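Local coordinates for iminosuccinate reductase (Paracoccus denitrificans, PDB 6RQA), which catalyses the NADH-dependent reduction of iminosuccinate to L-aspartate, regenerating the amino donor of the beta-hydroxyaspartate cycle, at residues L254-S268 with G301-V315. Residues are numbered along the deposited sequence; the frame is centred on the assembly and turned at random.
Sequences LVARARIFTDEVAQS and GRGDAEVTIFDGTGV. With NAD (nicotinamide-adenine-dinucleotide), chain C.
Parallel strands 259-262 and 307-311, neighbours in the eight-stranded sheet of the NAD-binding domain, pair here, and the second runs on into the loop that meets the nicotinamide. Phe261 grips the neighbouring strand through both backbone groups: its N donates to Ile309 O (2.8 Å) and its O accepts from Asp311 N (2.7 Å). On the sheet face that carries Ile309, the CD1 tip of that residue lies against Ala258 CB (3.7 Å). Beyond the strands the CG of Asp263, between backbone N and carbonyl carbon (chi1 45°), brings the carboxylate against loop 312-315. Asp263 OD2 accepts Gly314 N (3.0 Å) and Thr313 N (3.1 Å), both syn and from opposite faces of the carboxylate plane; Asp263 OD1 takes Thr313 OG1 (2.9 Å) syn and Glu264 N anti. With alanine here instead of Asp263, these loop amides and the Thr313 hydroxyl would probably lose their acceptor, freeing the loop to shift beside the cofactor. Nearby, Ser268 OG donates to Asp311 OD2 (2.6 Å), in a carboxylate also held by the backbone N atoms of Glu273 and Cys274. Gly312 O receives NAD N7N (2.7 Å), so a backbone carbonyl at the strand end holds the nicotinamide carboxamide, fitting the Rossmann-type dinucleotide domain of the ornithine cyclodeaminase/mu-crystallin family.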
loop_
_atom_site.group_PDB
_atom_site.type_symbol
_atom_site.label_atom_id
_atom_site.label_comp_id
_atom_site.label_asym_id
_atom_site.label_seq_id
_atom_site.Cartn_x
_atom_site.Cartn_y
_atom_site.Cartn_z
ATOM N N LEU A 254 16.839 -31.352 2.639
ATOM C CA LEU A 254 17.901 -30.669 1.907
ATOM C C LEU A 254 18.097 -29.249 2.425
ATOM O O LEU A 254 19.232 -28.771 2.532
ATOM C CB LEU A 254 17.579 -30.657 0.413
ATOM C CG LEU A 254 18.449 -29.785 -0.493
ATOM C CD1 LEU A 254 19.886 -30.284 -0.508
ATOM C CD2 LEU A 254 17.872 -29.742 -1.899
ATOM N N VAL A 255 17.000 -28.564 2.752
ATOM C CA VAL A 255 17.093 -27.224 3.318
ATOM C C VAL A 255 17.768 -27.260 4.683
ATOM O O VAL A 255 18.454 -26.307 5.071
ATOM C CB VAL A 255 15.689 -26.592 3.393
ATOM C CG1 VAL A 255 15.759 -25.169 3.925
ATOM C CG2 VAL A 255 15.021 -26.623 2.025
ATOM N N ALA A 256 17.608 -28.359 5.424
ATOM C CA ALA A 256 18.130 -28.413 6.786
ATOM C C ALA A 256 19.648 -28.535 6.818
ATOM O O ALA A 256 20.283 -28.057 7.765
ATOM C CB ALA A 256 17.489 -29.573 7.548
ATOM N N ARG A 257 20.253 -29.161 5.807
ATOM C CA ARG A 257 21.690 -29.399 5.803
ATOM C C ARG A 257 22.465 -28.347 5.016
ATOM O O ARG A 257 23.670 -28.511 4.802
ATOM C CB ARG A 257 21.995 -30.798 5.258
ATOM C CG ARG A 257 22.016 -30.920 3.740
ATOM C CD ARG A 257 22.556 -32.283 3.328
ATOM N NE ARG A 257 23.348 -32.230 2.101
ATOM C CZ ARG A 257 22.892 -32.567 0.898
ATOM N NH1 ARG A 257 21.642 -32.984 0.752
ATOM N NH2 ARG A 257 23.687 -32.491 -0.160
ATOM N N ALA A 258 21.812 -27.267 4.601
ATOM C CA ALA A 258 22.447 -26.231 3.802
ATOM C C ALA A 258 22.613 -24.952 4.611
ATOM O O ALA A 258 21.805 -24.642 5.491
ATOM C CB ALA A 258 21.633 -25.938 2.540
ATOM N N ARG A 259 23.676 -24.210 4.303
ATOM C CA ARG A 259 23.875 -22.880 4.871
ATOM C C ARG A 259 22.934 -21.919 4.156
ATOM O O ARG A 259 23.107 -21.639 2.964
ATOM C CB ARG A 259 25.333 -22.450 4.733
ATOM C CG ARG A 259 25.672 -21.169 5.476
ATOM C CD ARG A 259 27.174 -20.940 5.526
ATOM N NE ARG A 259 27.866 -21.999 6.258
ATOM C CZ ARG A 259 29.178 -22.024 6.472
ATOM N NH1 ARG A 259 29.947 -21.048 6.011
ATOM N NH2 ARG A 259 29.722 -23.027 7.148
ATOM N N ILE A 260 21.939 -21.417 4.878
ATOM C CA ILE A 260 20.811 -20.712 4.280
ATOM C C ILE A 260 21.058 -19.213 4.296
ATOM O O ILE A 260 21.504 -18.646 5.302
ATOM C CB ILE A 260 19.506 -21.065 5.019
ATOM C CG1 ILE A 260 19.249 -22.572 4.947
ATOM C CG2 ILE A 260 18.337 -20.295 4.435
ATOM C CD1 ILE A 260 18.055 -23.021 5.752
ATOM N N PHE A 261 20.764 -18.565 3.169
ATOM C CA PHE A 261 20.772 -17.115 3.054
ATOM C C PHE A 261 19.450 -16.669 2.444
ATOM O O PHE A 261 18.772 -17.436 1.756
ATOM C CB PHE A 261 21.949 -16.621 2.200
ATOM C CG PHE A 261 23.294 -17.044 2.718
ATOM C CD1 PHE A 261 23.848 -18.256 2.341
ATOM C CD2 PHE A 261 24.006 -16.229 3.584
ATOM C CE1 PHE A 261 25.086 -18.650 2.818
ATOM C CE2 PHE A 261 25.244 -16.616 4.064
ATOM C CZ PHE A 261 25.784 -17.828 3.680
ATOM N N THR A 262 19.080 -15.418 2.707
ATOM C CA THR A 262 17.814 -14.894 2.209
ATOM C C THR A 262 17.904 -13.379 2.107
ATOM O O THR A 262 18.887 -12.761 2.525
ATOM C CB THR A 262 16.643 -15.304 3.108
ATOM O OG1 THR A 262 15.408 -14.945 2.477
ATOM C CG2 THR A 262 16.732 -14.597 4.450
ATOM N N ASP A 263 16.854 -12.788 1.538
ATOM C CA ASP A 263 16.736 -11.338 1.441
ATOM C C ASP A 263 16.038 -10.738 2.655
ATOM O O ASP A 263 16.497 -9.727 3.197
ATOM C CB ASP A 263 15.988 -10.957 0.158
ATOM C CG ASP A 263 14.754 -11.812 -0.078
ATOM O OD1 ASP A 263 14.299 -12.492 0.867
ATOM O OD2 ASP A 263 14.242 -11.811 -1.219
ATOM N N GLU A 264 14.939 -11.348 3.095
ATOM C CA GLU A 264 14.224 -10.929 4.293
ATOM C C GLU A 264 13.963 -12.167 5.139
ATOM O O GLU A 264 13.234 -13.068 4.710
ATOM C CB GLU A 264 12.911 -10.223 3.939
ATOM C CG GLU A 264 12.233 -9.536 5.114
ATOM C CD GLU A 264 13.008 -8.331 5.612
ATOM O OE1 GLU A 264 13.793 -7.757 4.828
ATOM O OE2 GLU A 264 12.835 -7.957 6.791
ATOM N N VAL A 265 14.563 -12.212 6.330
ATOM C CA VAL A 265 14.445 -13.393 7.183
ATOM C C VAL A 265 13.006 -13.595 7.635
ATOM O O VAL A 265 12.553 -14.734 7.805
ATOM C CB VAL A 265 15.405 -13.280 8.385
ATOM C CG1 VAL A 265 15.417 -14.575 9.185
ATOM C CG2 VAL A 265 16.808 -12.921 7.915
ATOM N N ALA A 266 12.265 -12.501 7.833
ATOM C CA ALA A 266 10.871 -12.614 8.251
ATOM C C ALA A 266 10.021 -13.284 7.178
ATOM O O ALA A 266 9.164 -14.118 7.489
ATOM C CB ALA A 266 10.315 -11.233 8.595
ATOM N N GLN A 267 10.246 -12.935 5.909
ATOM C CA GLN A 267 9.485 -13.549 4.827
ATOM C C GLN A 267 9.983 -14.950 4.501
ATOM O O GLN A 267 9.191 -15.802 4.082
ATOM C CB GLN A 267 9.543 -12.672 3.574
ATOM C CG GLN A 267 9.036 -11.252 3.782
ATOM C CD GLN A 267 9.072 -10.427 2.509
ATOM O OE1 GLN A 267 9.144 -10.969 1.407
ATOM N NE2 GLN A 267 9.026 -9.107 2.657
ATOM N N SER A 268 11.280 -15.210 4.689
ATOM C CA SER A 268 11.832 -16.520 4.356
ATOM C C SER A 268 11.214 -17.619 5.212
ATOM O O SER A 268 10.918 -18.711 4.714
ATOM C CB SER A 268 13.351 -16.506 4.522
ATOM O OG SER A 268 13.891 -17.803 4.338
ATOM N N GLY A 301 30.160 -16.094 3.949
ATOM C CA GLY A 301 29.357 -16.713 2.915
ATOM C C GLY A 301 29.406 -18.227 2.907
ATOM O O GLY A 301 29.047 -18.874 3.895
ATOM N N ARG A 302 29.847 -18.799 1.784
ATOM C CA ARG A 302 29.861 -20.251 1.638
ATOM C C ARG A 302 30.836 -20.900 2.615
ATOM O O ARG A 302 30.464 -21.807 3.368
ATOM C CB ARG A 302 30.210 -20.628 0.198
ATOM C CG ARG A 302 30.656 -22.071 0.025
ATOM C CD ARG A 302 30.856 -22.418 -1.442
ATOM N NE ARG A 302 29.587 -22.486 -2.160
ATOM C CZ ARG A 302 28.845 -23.584 -2.260
ATOM N NH1 ARG A 302 29.245 -24.712 -1.687
ATOM N NH2 ARG A 302 27.704 -23.555 -2.932
ATOM N N GLY A 303 32.086 -20.446 2.620
ATOM C CA GLY A 303 33.101 -21.066 3.447
ATOM C C GLY A 303 33.435 -22.470 2.985
ATOM O O GLY A 303 33.864 -22.668 1.844
ATOM N N ASP A 304 33.238 -23.454 3.860
ATOM C CA ASP A 304 33.481 -24.854 3.534
ATOM C C ASP A 304 32.199 -25.672 3.477
ATOM O O ASP A 304 32.261 -26.906 3.492
ATOM C CB ASP A 304 34.455 -25.470 4.539
ATOM C CG ASP A 304 35.879 -24.995 4.333
ATOM O OD1 ASP A 304 36.375 -25.076 3.190
ATOM O OD2 ASP A 304 36.498 -24.531 5.314
ATOM N N ALA A 305 31.041 -25.020 3.415
ATOM C CA ALA A 305 29.784 -25.742 3.303
ATOM C C ALA A 305 29.651 -26.367 1.921
ATOM O O ALA A 305 30.137 -25.831 0.920
ATOM C CB ALA A 305 28.606 -24.809 3.575
ATOM N N GLU A 306 28.982 -27.517 1.869
ATOM C CA GLU A 306 28.810 -28.224 0.607
ATOM C C GLU A 306 27.576 -27.774 -0.162
ATOM O O GLU A 306 27.566 -27.852 -1.394
ATOM C CB GLU A 306 28.739 -29.735 0.850
ATOM C CG GLU A 306 27.638 -30.163 1.803
ATOM C CD GLU A 306 27.499 -31.669 1.888
ATOM O OE1 GLU A 306 28.038 -32.368 1.002
ATOM O OE2 GLU A 306 26.854 -32.153 2.840
ATOM N N VAL A 307 26.537 -27.311 0.528
ATOM C CA VAL A 307 25.308 -26.858 -0.117
ATOM C C VAL A 307 24.918 -25.516 0.482
ATOM O O VAL A 307 24.760 -25.399 1.702
ATOM C CB VAL A 307 24.162 -27.872 0.041
ATOM C CG1 VAL A 307 22.887 -27.325 -0.583
ATOM C CG2 VAL A 307 24.534 -29.205 -0.592
ATOM N N THR A 308 24.772 -24.507 -0.372
ATOM C CA THR A 308 24.259 -23.204 0.021
ATOM C C THR A 308 22.933 -22.954 -0.683
ATOM O O THR A 308 22.727 -23.380 -1.823
ATOM C CB THR A 308 25.246 -22.079 -0.320
ATOM O OG1 THR A 308 25.512 -22.081 -1.728
ATOM C CG2 THR A 308 26.551 -22.262 0.441
ATOM N N ILE A 309 22.027 -22.266 0.008
ATOM C CA ILE A 309 20.704 -21.957 -0.518
ATOM C C ILE A 309 20.428 -20.476 -0.304
ATOM O O ILE A 309 20.661 -19.948 0.789
ATOM C CB ILE A 309 19.605 -22.810 0.147
ATOM C CG1 ILE A 309 19.795 -24.290 -0.180
ATOM C CG2 ILE A 309 18.227 -22.349 -0.298
ATOM C CD1 ILE A 309 18.741 -25.182 0.437
ATOM N N PHE A 310 19.943 -19.808 -1.346
ATOM C CA PHE A 310 19.441 -18.443 -1.248
ATOM C C PHE A 310 17.930 -18.475 -1.416
ATOM O O PHE A 310 17.428 -18.837 -2.486
ATOM C CB PHE A 310 20.076 -17.533 -2.296
ATOM C CG PHE A 310 19.383 -16.209 -2.435
ATOM C CD1 PHE A 310 19.374 -15.305 -1.384
ATOM C CD2 PHE A 310 18.736 -15.870 -3.610
ATOM C CE1 PHE A 310 18.732 -14.087 -1.503
ATOM C CE2 PHE A 310 18.094 -14.653 -3.738
ATOM C CZ PHE A 310 18.092 -13.759 -2.682
ATOM N N ASP A 311 17.209 -18.095 -0.360
ATOM C CA ASP A 311 15.746 -18.128 -0.360
ATOM C C ASP A 311 15.231 -16.776 -0.847
ATOM O O ASP A 311 14.907 -15.876 -0.070
ATOM C CB ASP A 311 15.220 -18.470 1.028
ATOM C CG ASP A 311 13.740 -18.790 1.030
ATOM O OD1 ASP A 311 13.140 -18.859 -0.062
ATOM O OD2 ASP A 311 13.175 -18.973 2.129
ATOM N N GLY A 312 15.159 -16.640 -2.168
ATOM C CA GLY A 312 14.672 -15.416 -2.772
ATOM C C GLY A 312 13.164 -15.287 -2.722
ATOM O O GLY A 312 12.451 -15.964 -3.470
ATOM N N THR A 313 12.665 -14.417 -1.843
ATOM C CA THR A 313 11.230 -14.211 -1.700
ATOM C C THR A 313 10.727 -12.961 -2.406
ATOM O O THR A 313 9.543 -12.902 -2.757
ATOM C CB THR A 313 10.847 -14.128 -0.216
ATOM O OG1 THR A 313 11.460 -12.976 0.376
ATOM C CG2 THR A 313 11.307 -15.373 0.522
ATOM N N GLY A 314 11.588 -11.970 -2.621
ATOM C CA GLY A 314 11.177 -10.735 -3.257
ATOM C C GLY A 314 10.820 -9.653 -2.259
ATOM O O GLY A 314 9.894 -9.820 -1.459
ATOM N N VAL A 315 11.550 -8.541 -2.289
ATOM C CA VAL A 315 11.301 -7.419 -1.395
ATOM C C VAL A 315 11.087 -6.163 -2.227
ATOM O O VAL A 315 11.598 -6.037 -3.345
ATOM C CB VAL A 315 12.449 -7.220 -0.379
ATOM C CG1 VAL A 315 12.612 -8.460 0.488
ATOM C CG2 VAL A 315 13.748 -6.886 -1.093
HETATM P PA NAD C . 5.053 -19.469 -14.864
HETATM O O1A NAD C . 3.713 -20.022 -14.465
HETATM O O2A NAD C . 5.512 -18.817 -16.128
HETATM O O5B NAD C . 5.914 -20.974 -14.937
HETATM C C5B NAD C . 5.510 -21.722 -13.858
HETATM C C4B NAD C . 6.298 -23.006 -13.839
HETATM O O4B NAD C . 6.001 -23.688 -12.636
HETATM C C3B NAD C . 5.742 -23.839 -14.990
HETATM O O3B NAD C . 6.544 -23.519 -16.081
HETATM C C2B NAD C . 5.973 -25.267 -14.482
HETATM O O2B NAD C . 7.246 -25.731 -14.782
HETATM C C1B NAD C . 5.895 -25.083 -12.914
HETATM N N9A NAD C . 4.590 -25.502 -12.390
HETATM C C8A NAD C . 3.298 -25.027 -12.682
HETATM N N7A NAD C . 2.347 -25.661 -11.997
HETATM C C5A NAD C . 3.044 -26.599 -11.213
HETATM C C6A NAD C . 2.617 -27.574 -10.274
HETATM N N6A NAD C . 1.289 -27.710 -10.002
HETATM N N1A NAD C . 3.533 -28.375 -9.640
HETATM C C2A NAD C . 4.849 -28.178 -9.969
HETATM N N3A NAD C . 5.402 -27.297 -10.831
HETATM C C4A NAD C . 4.450 -26.514 -11.446
HETATM O O3 NAD C . 5.410 -18.743 -13.470
HETATM P PN NAD C . 6.552 -17.646 -13.556
HETATM O O1N NAD C . 7.833 -17.929 -14.302
HETATM O O2N NAD C . 5.727 -16.411 -13.500
HETATM O O5D NAD C . 7.222 -17.518 -11.909
HETATM C C5D NAD C . 7.180 -18.771 -11.376
HETATM C C4D NAD C . 7.352 -18.654 -9.882
HETATM O O4D NAD C . 8.250 -17.556 -9.613
HETATM C C3D NAD C . 5.964 -18.262 -9.294
HETATM O O3D NAD C . 5.739 -19.137 -8.247
HETATM C C2D NAD C . 6.193 -16.823 -8.795
HETATM O O2D NAD C . 5.595 -16.543 -7.575
HETATM C C1D NAD C . 7.712 -16.897 -8.510
HETATM N N1N NAD C . 8.290 -15.495 -8.497
HETATM C C2N NAD C . 9.213 -15.239 -7.524
HETATM C C3N NAD C . 9.790 -13.973 -7.445
HETATM C C7N NAD C . 10.790 -13.781 -6.354
HETATM O O7N NAD C . 11.359 -12.709 -6.177
HETATM N N7N NAD C . 11.042 -14.869 -5.555
HETATM C C4N NAD C . 9.417 -12.986 -8.358
HETATM C C5N NAD C . 8.474 -13.273 -9.337
HETATM C C6N NAD C . 7.902 -14.549 -9.406
HETATM O O HOH W 1 25.854 -28.231 3.777
#